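Local coordinates for putative uncharacterized protein (Vibrio cholerae, PDB 4G7X) that is probably the N-terminal (N1) domain of the CTXphi phage minor coat protein pIII, thought to bind the host protein TolA during infection, at residues A[22-27]-A[36-41]; A[30-35]-A[43-48]; A[82-85]-A[89-92]. One frame throughout, in Å; residues are numbered along the deposited sequence. Where two conformers were deposited one is given.

From the N terminus, strand 20-27 comes first, and contact 1 closes the loop after it by packing 22-27 against 36-41. Contact 2 starts inside that loop, at 30-35, and ends beyond the next turn, at 43-48, so contacts 1 and 2 cross along the chain; the V36 O to L43 N hydrogen bond, 2.8 Å, joins their second segments in one hairpin. Contact 3 follows in series and closes the short turn 86-88 in the loop between strands 64-71 and 93-95. It ties back to both through G27 N to D85 O, 2.9 Å, and Q34 N to E92 O, 2.8 Å, fastening the late loop to the end of strand 20-27 and the loop after it.

Contact 1 (A[22-27]-A[36-41]); sequences HQLLFG and VLFDGC
The strand carrying H22, L24 and F26 and the strand carrying V36 and F38 pass 10.6 Å apart at 115° between their chain directions, far enough that side chains alone fill the gap. L24 sits in the middle and uses both of its branches. Its CD2 comes against the CD2-CE2 side of the F38 ring, 3.5 Å from F38 CD2, while its CD1 turns the other way and meets V36 tip to tip, 3.8 Å from V36 CG1. On one flank F26 slides past V36 in the opposite sense, and V36 CG2 lies at the rim of the phenyl ring near its plane, 3.9 Å from F26 CZ. On the other flank the imidazole of H22 crosses F38 at roughly a right angle along the side chains. The two rings meet obliquely, with planes at 48° and centroids 5.3 Å apart, and H22 CD2 makes the nearest approach to F38 CE1 at 3.8 Å. F38 reaches this place because CG swings opposite its own backbone nitrogen (chi1 175°), which sends the ring into the gap, toward H22 and L24.

This is the interior of a curled, all-beta N1 domain, where one side of the 35-38/41-48 hairpin folds over strand 20-27. A type I' turn from F38 to C41 closes that hairpin, and the disulfide from C41 to C14 pins its end to the N-terminal segment. Y98 adds its ring to F38, and H22 pairs in an antiparallel ladder with a strand of another protein chain. Several backbone groups bond to sheet neighbours, L24 to G67 and V36 to L43, and the contact itself rests on apolar and aromatic surfaces, so its stability should depend on shape fit and on exclusion of water.

Contact 2 (A[30-35]-A[43-48]); sequences SPIVQS and LDIEKD
S35 and D44 face each other as an antiparallel, non-hydrogen-bonded pair at the open end of a beta hairpin, where the incoming 30-35 loop begins to pair with strand 41-48. One step further out, I45 N donates to Q34 O at 3.0 Å, nearly straight at 164°, and beyond it the two chains part. I45 fills the fork with both branches. Its CG1 stretches away from the backbone nitrogen (chi1 -174°) to meet I32 CG2 at 4.0 Å, the two side chains crossing at about a right angle. Its CG2 packs against the flat face of the Q34 amide, 3.8 Å from NE2. Q34 starts out pointing away from strand 41-48, but a bend at chi2 folds its chain back. There NE2 donates to I32 O at 2.8 Å, with that oxygen almost in the amide plane; the bond fixes the amide's rotation and links two residues of the loop. F52 and W54 of strand 51-59 pack beside I32, and F52 also touches I45. On the sheet face that bears S35 and D44, R72 forms a salt bridge with D44 OD1, which probably steadies the negative charge. That same oxygen accepts the S35 hydroxyl: OG donates to OD1 over 2.8 Å, arriving from above the carboxylate plane, 46° out of it.

Contact 3 (A[82-85]-A[89-92]); sequences PMCD and ASAE
Hydrogen bonding across the contact centres on the hydroxyl of S90. Its OG accepts D85 N at 3.1 Å, with an angle of 155° at the hydrogen, and donates to A91 O at 3.1 Å in that carbonyl's plane, on a lone pair. S90 reaches both because OG is swung away from its own nitrogen (chi1 -171°), so this one atom ties the two runs of chain while its proton serves the next peptide. One water adds a bridge: it donates to M83 O at 2.8 Å and accepts from A91 N at 2.9 Å.

Both segments belong to the irregular loop between strands 64-71 and 93-95 of this all-beta domain, and the C84-C94 disulfide ties that loop to strand 93-95. At its bend D85 OD2 accepts the backbone nitrogens of S87 and G88, the first of these making an Asx turn.

Van der Waals contacts fill in around the polar ones. The methylene of C84 lies against the S90 hydroxyl, CB to OG 3.7 Å, and D85 CB sits 3.7 Å from S90 CA. Nearer the open end, the pucker atom CG of P82 meets the methyl CB of A91 at 3.8 Å, while F26 of strand 20-27 packs on both C84 and S90.

Contact 1 (A[22-27]-A[36-41])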
loop_
_atom_site.group_PDB
_atom_site.type_symbol
_atom_site.label_atom_id
_atom_site.label_comp_id
_atom_site.label_asym_id
_atom_site.label_seq_id
_atom_site.Cartn_x
_atom_site.Cartn_y
_atom_site.Cartn_z
ATOM N N HIS A 22 4.638 -4.067 0.844
ATOM C CA HIS A 22 4.926 -2.663 1.137
ATOM C C HIS A 22 4.949 -1.829 -0.104
ATOM O O HIS A 22 5.597 -2.190 -1.084
ATOM C CB HIS A 22 6.262 -2.538 1.860
ATOM C CG HIS A 22 6.166 -2.785 3.336
ATOM N ND1 HIS A 22 6.114 -4.022 3.860
ATOM C CD2 HIS A 22 6.083 -1.898 4.404
ATOM C CE1 HIS A 22 6.009 -3.932 5.199
ATOM N NE2 HIS A 22 5.993 -2.634 5.530
ATOM N N GLN A 23 4.240 -0.707 -0.084
ATOM C CA GLN A 23 4.348 0.256 -1.177
ATOM C C GLN A 23 5.503 1.199 -0.892
ATOM O O GLN A 23 5.585 1.778 0.191
ATOM C CB GLN A 23 3.061 1.058 -1.370
ATOM C CG GLN A 23 3.242 2.237 -2.321
ATOM C CD GLN A 23 1.931 2.769 -2.850
ATOM O OE1 GLN A 23 1.179 2.056 -3.514
ATOM N NE2 GLN A 23 1.649 4.033 -2.560
ATOM N N LEU A 24 6.390 1.345 -1.870
ATOM C CA LEU A 24 7.496 2.290 -1.771
ATOM C C LEU A 24 7.379 3.335 -2.861
ATOM O O LEU A 24 6.969 3.020 -3.982
ATOM C CB LEU A 24 8.839 1.563 -1.872
ATOM C CG LEU A 24 9.150 0.552 -0.763
ATOM C CD1 LEU A 24 10.494 -0.095 -1.040
ATOM C CD2 LEU A 24 9.138 1.201 0.610
ATOM N N LEU A 25 7.749 4.570 -2.522
ATOM C CA LEU A 25 7.689 5.703 -3.444
ATOM C C LEU A 25 9.069 6.089 -3.944
ATOM O O LEU A 25 10.046 6.065 -3.189
ATOM C CB LEU A 25 7.052 6.914 -2.765
ATOM C CG LEU A 25 5.673 6.699 -2.144
ATOM C CD1 LEU A 25 5.245 7.953 -1.400
ATOM C CD2 LEU A 25 4.633 6.284 -3.174
ATOM N N PHE A 26 9.143 6.465 -5.215
ATOM C CA PHE A 26 10.401 6.880 -5.833
ATOM C C PHE A 26 10.165 8.108 -6.686
ATOM O O PHE A 26 9.018 8.482 -6.963
ATOM C CB PHE A 26 10.990 5.751 -6.687
ATOM C CG PHE A 26 11.180 4.467 -5.937
ATOM C CD1 PHE A 26 12.334 4.249 -5.193
ATOM C CD2 PHE A 26 10.190 3.490 -5.944
ATOM C CE1 PHE A 26 12.508 3.071 -4.482
ATOM C CE2 PHE A 26 10.354 2.311 -5.231
ATOM C CZ PHE A 26 11.513 2.100 -4.501
ATOM N N GLY A 27 11.256 8.734 -7.110
ATOM C CA GLY A 27 11.168 9.869 -8.007
ATOM C C GLY A 27 10.591 9.509 -9.361
ATOM O O GLY A 27 10.686 8.364 -9.814
ATOM N N VAL A 36 15.281 -3.218 -2.669
ATOM C CA VAL A 36 15.407 -2.089 -1.760
ATOM C C VAL A 36 15.679 -2.610 -0.359
ATOM O O VAL A 36 14.985 -3.515 0.119
ATOM C CB VAL A 36 14.125 -1.226 -1.731
ATOM C CG1 VAL A 36 14.246 -0.105 -0.705
ATOM C CG2 VAL A 36 13.826 -0.645 -3.103
ATOM N N LEU A 37 16.689 -2.039 0.288
ATOM C CA LEU A 37 16.910 -2.276 1.707
ATOM C C LEU A 37 16.035 -1.307 2.497
ATOM O O LEU A 37 16.344 -0.117 2.613
ATOM C CB LEU A 37 18.391 -2.135 2.056
ATOM C CG LEU A 37 18.811 -2.590 3.455
ATOM C CD1 LEU A 37 18.516 -4.070 3.669
ATOM C CD2 LEU A 37 20.292 -2.302 3.632
ATOM N N PHE A 38 14.921 -1.833 2.997
ATOM C CA PHE A 38 13.899 -1.027 3.647
ATOM C C PHE A 38 13.813 -1.410 5.107
ATOM O O PHE A 38 13.445 -2.542 5.439
ATOM C CB PHE A 38 12.538 -1.230 2.966
ATOM C CG PHE A 38 11.402 -0.519 3.655
ATOM C CD1 PHE A 38 10.587 -1.194 4.563
ATOM C CD2 PHE A 38 11.160 0.827 3.409
ATOM C CE1 PHE A 38 9.547 -0.537 5.207
ATOM C CE2 PHE A 38 10.117 1.486 4.046
ATOM C CZ PHE A 38 9.312 0.805 4.945
ATOM N N ASP A 39 14.148 -0.455 5.972
ATOM C CA ASP A 39 14.109 -0.663 7.418
ATOM C C ASP A 39 14.880 -1.937 7.818
ATOM O O ASP A 39 14.458 -2.704 8.689
ATOM C CB ASP A 39 12.648 -0.700 7.891
ATOM C CG ASP A 39 12.478 -0.276 9.337
ATOM O OD1 ASP A 39 13.316 0.486 9.865
ATOM O OD2 ASP A 39 11.479 -0.710 9.944
ATOM N N GLY A 40 16.017 -2.150 7.155
ATOM C CA GLY A 40 16.896 -3.286 7.432
ATOM C C GLY A 40 16.540 -4.579 6.717
ATOM O O GLY A 40 17.290 -5.543 6.789
ATOM N N CYS A 41 15.403 -4.590 6.023
ATOM C CA CYS A 41 14.896 -5.773 5.340
ATOM C C CYS A 41 15.055 -5.629 3.835
ATOM O O CYS A 41 14.652 -4.618 3.260
ATOM C CB CYS A 41 13.419 -5.970 5.674
ATOM S SG CYS A 41 12.718 -7.524 5.072
#

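Contact 2 (A[30-35]-A[43-48])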
loop_
_atom_site.group_PDB
_atom_site.type_symbol
_atom_site.label_atom_id
_atom_site.label_comp_id
_atom_site.label_asym_id
_atom_site.label_seq_id
_atom_site.Cartn_x
_atom_site.Cartn_y
_atom_site.Cartn_z
ATOM N N SER A 30 11.937 7.033 -12.526
ATOM C CA SER A 30 12.791 5.978 -11.997
ATOM C C SER A 30 12.628 4.720 -12.839
ATOM O O SER A 30 11.533 4.449 -13.335
ATOM C CB SER A 30 12.400 5.633 -10.560
ATOM O OG SER A 30 12.771 6.656 -9.657
ATOM N N PRO A 31 13.711 3.940 -12.990
ATOM C CA PRO A 31 13.528 2.583 -13.479
ATOM C C PRO A 31 12.711 1.821 -12.444
ATOM O O PRO A 31 12.528 2.306 -11.318
ATOM C CB PRO A 31 14.954 2.043 -13.529
ATOM C CG PRO A 31 15.642 2.772 -12.423
ATOM C CD PRO A 31 15.078 4.161 -12.489
ATOM N N ILE A 32 12.204 0.653 -12.814
ATOM C CA ILE A 32 11.473 -0.174 -11.865
ATOM C C ILE A 32 12.469 -0.710 -10.848
ATOM O O ILE A 32 13.220 -1.647 -11.122
ATOM C CB ILE A 32 10.692 -1.307 -12.555
ATOM C CG1 ILE A 32 9.775 -0.732 -13.642
ATOM C CG2 ILE A 32 9.884 -2.086 -11.521
ATOM C CD1 ILE A 32 8.920 -1.759 -14.356
ATOM N N VAL A 33 12.489 -0.082 -9.676
ATOM C CA VAL A 33 13.465 -0.409 -8.648
ATOM C C VAL A 33 13.291 -1.871 -8.232
ATOM O O VAL A 33 12.203 -2.294 -7.856
ATOM C CB VAL A 33 13.371 0.581 -7.461
ATOM C CG1 VAL A 33 14.342 0.203 -6.358
ATOM C CG2 VAL A 33 13.655 2.002 -7.937
ATOM N N GLN A 34 14.365 -2.645 -8.355
ATOM C CA GLN A 34 14.290 -4.105 -8.247
ATOM C C GLN A 34 14.403 -4.623 -6.822
ATOM O O GLN A 34 13.657 -5.512 -6.411
ATOM C CB GLN A 34 15.363 -4.754 -9.129
ATOM C CG GLN A 34 15.151 -4.509 -10.619
ATOM C CD GLN A 34 13.915 -5.206 -11.151
ATOM O OE1 GLN A 34 13.854 -6.434 -11.182
ATOM N NE2 GLN A 34 12.920 -4.433 -11.557
ATOM N N SER A 35 15.348 -4.065 -6.080
ATOM C CA SER A 35 15.594 -4.471 -4.707
ATOM C C SER A 35 15.870 -3.245 -3.861
ATOM O O SER A 35 16.584 -2.337 -4.286
ATOM C CB SER A 35 16.771 -5.444 -4.627
ATOM O OG SER A 35 16.515 -6.649 -5.338
ATOM N N LEU A 43 13.953 -6.102 0.272
ATOM C CA LEU A 43 12.686 -6.313 -0.423
ATOM C C LEU A 43 12.905 -6.360 -1.919
ATOM O O LEU A 43 13.732 -5.621 -2.445
ATOM C CB LEU A 43 11.708 -5.175 -0.115
ATOM C CG LEU A 43 11.444 -4.757 1.336
ATOM C CD1 LEU A 43 10.317 -3.735 1.394
ATOM C CD2 LEU A 43 11.124 -5.948 2.227
ATOM N N ASP A 44 12.134 -7.207 -2.597
ATOM C CA ASP A 44 12.131 -7.279 -4.056
ATOM C C ASP A 44 10.780 -6.858 -4.630
ATOM O O ASP A 44 9.728 -7.128 -4.052
ATOM C CB ASP A 44 12.448 -8.701 -4.535
ATOM C CG ASP A 44 13.882 -9.125 -4.258
ATOM O OD1 ASP A 44 14.731 -8.282 -3.916
ATOM O OD2 ASP A 44 14.159 -10.334 -4.400
ATOM N N ILE A 45 10.825 -6.201 -5.783
ATOM C CA ILE A 45 9.619 -5.822 -6.514
ATOM C C ILE A 45 8.728 -7.034 -6.815
ATOM O O ILE A 45 9.215 -8.099 -7.205
ATOM C CB ILE A 45 9.993 -5.048 -7.808
ATOM C CG1 ILE A 45 8.753 -4.500 -8.534
ATOM C CG2 ILE A 45 10.831 -5.911 -8.747
ATOM C CD1 ILE A 45 8.072 -3.339 -7.835
ATOM N N GLU A 46 7.425 -6.865 -6.624
ATOM C CA GLU A 46 6.464 -7.920 -6.930
ATOM C C GLU A 46 6.080 -7.913 -8.394
ATOM O O GLU A 46 6.034 -6.863 -9.035
ATOM C CB GLU A 46 5.211 -7.770 -6.077
ATOM C CG GLU A 46 5.482 -7.958 -4.599
ATOM C CD GLU A 46 4.214 -8.183 -3.818
ATOM O OE1 GLU A 46 3.599 -9.260 -3.978
ATOM O OE2 GLU A 46 3.845 -7.292 -3.035
ATOM N N LYS A 47 5.810 -9.105 -8.914
ATOM C CA LYS A 47 5.387 -9.280 -10.290
ATOM C C LYS A 47 4.187 -10.213 -10.288
ATOM O O LYS A 47 4.212 -11.243 -9.618
ATOM C CB LYS A 47 6.530 -9.879 -11.107
ATOM C CG LYS A 47 6.292 -9.911 -12.609
ATOM C CD LYS A 47 7.573 -10.308 -13.329
ATOM C CE LYS A 47 7.382 -10.357 -14.836
ATOM N NZ LYS A 47 6.767 -11.630 -15.304
ATOM N N ASP A 48 3.131 -9.833 -11.002
ATOM C CA ASP A 48 1.972 -10.713 -11.163
ATOM C C ASP A 48 1.761 -11.019 -12.649
ATOM O O ASP A 48 2.659 -10.775 -13.455
ATOM C CB ASP A 48 0.724 -10.130 -10.471
ATOM C CG ASP A 48 0.225 -8.830 -11.107
ATOM O OD1 ASP A 48 0.657 -8.476 -12.221
ATOM O OD2 ASP A 48 -0.626 -8.159 -10.485
#

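Contact 3 (A[82-85]-A[89-92])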
loop_
_atom_site.group_PDB
_atom_site.type_symbol
_atom_site.label_atom_id
_atom_site.label_comp_id
_atom_site.label_asym_id
_atom_site.label_seq_id
_atom_site.Cartn_x
_atom_site.Cartn_y
_atom_site.Cartn_z
ATOM N N PRO A 82 23.564 3.225 -2.960
ATOM C CA PRO A 82 23.110 4.591 -2.743
ATOM C C PRO A 82 21.736 4.628 -2.084
ATOM O O PRO A 82 21.025 3.621 -2.062
ATOM C CB PRO A 82 23.005 5.153 -4.165
ATOM C CG PRO A 82 22.677 3.965 -4.999
ATOM C CD PRO A 82 23.399 2.803 -4.364
ATOM N N MET A 83 21.371 5.782 -1.547
ATOM C CA MET A 83 20.023 5.996 -1.048
ATOM C C MET A 83 19.057 6.076 -2.225
ATOM O O MET A 83 19.387 6.640 -3.274
ATOM C CB MET A 83 19.956 7.275 -0.209
ATOM C CG MET A 83 20.879 7.274 1.009
ATOM S SD MET A 83 20.594 5.915 2.166
ATOM C CE MET A 83 18.941 6.286 2.726
ATOM N N CYS A 84 17.875 5.487 -2.067
ATOM C CA CYS A 84 16.843 5.612 -3.093
ATOM C C CYS A 84 16.503 7.080 -3.302
ATOM O O CYS A 84 16.448 7.857 -2.345
ATOM C CB CYS A 84 15.580 4.837 -2.701
ATOM S SG CYS A 84 15.840 3.077 -2.372
ATOM N N ASP A 85 16.284 7.457 -4.558
ATOM C CA ASP A 85 15.889 8.821 -4.883
ATOM C C ASP A 85 14.376 8.899 -4.908
ATOM O O ASP A 85 13.714 8.193 -5.674
ATOM C CB ASP A 85 16.483 9.257 -6.226
ATOM C CG ASP A 85 16.372 10.763 -6.462
ATOM O OD1 ASP A 85 17.075 11.280 -7.351
ATOM O OD2 ASP A 85 15.583 11.435 -5.774
ATOM N N ALA A 89 15.261 10.302 -10.645
ATOM C CA ALA A 89 15.359 8.891 -11.005
ATOM C C ALA A 89 16.236 8.118 -10.032
ATOM O O ALA A 89 17.406 8.452 -9.830
ATOM C CB ALA A 89 15.880 8.739 -12.421
ATOM N N SER A 90 15.657 7.089 -9.421
ATOM C CA SER A 90 16.355 6.277 -8.429
ATOM C C SER A 90 17.243 5.216 -9.074
ATOM O O SER A 90 16.991 4.781 -10.198
ATOM C CB SER A 90 15.325 5.596 -7.525
ATOM O OG SER A 90 15.936 4.965 -6.411
ATOM N N ALA A 91 18.280 4.792 -8.356
ATOM C CA ALA A 91 19.010 3.579 -8.728
ATOM C C ALA A 91 18.081 2.382 -8.555
ATOM O O ALA A 91 17.153 2.435 -7.744
ATOM C CB ALA A 91 20.244 3.431 -7.857
ATOM N N GLU A 92 18.308 1.309 -9.307
ATOM C CA GLU A 92 17.406 0.156 -9.230
ATOM C C GLU A 92 17.725 -0.796 -8.075
ATOM O O GLU A 92 16.991 -1.757 -7.851
ATOM C CB GLU A 92 17.330 -0.599 -10.560
ATOM C CG GLU A 92 18.618 -1.290 -10.962
ATOM C CD GLU A 92 19.654 -0.321 -11.486
ATOM O OE1 GLU A 92 19.281 0.799 -11.900
ATOM O OE2 GLU A 92 20.844 -0.688 -11.487
HETATM O O HOH W 1 19.126 6.305 -6.015
#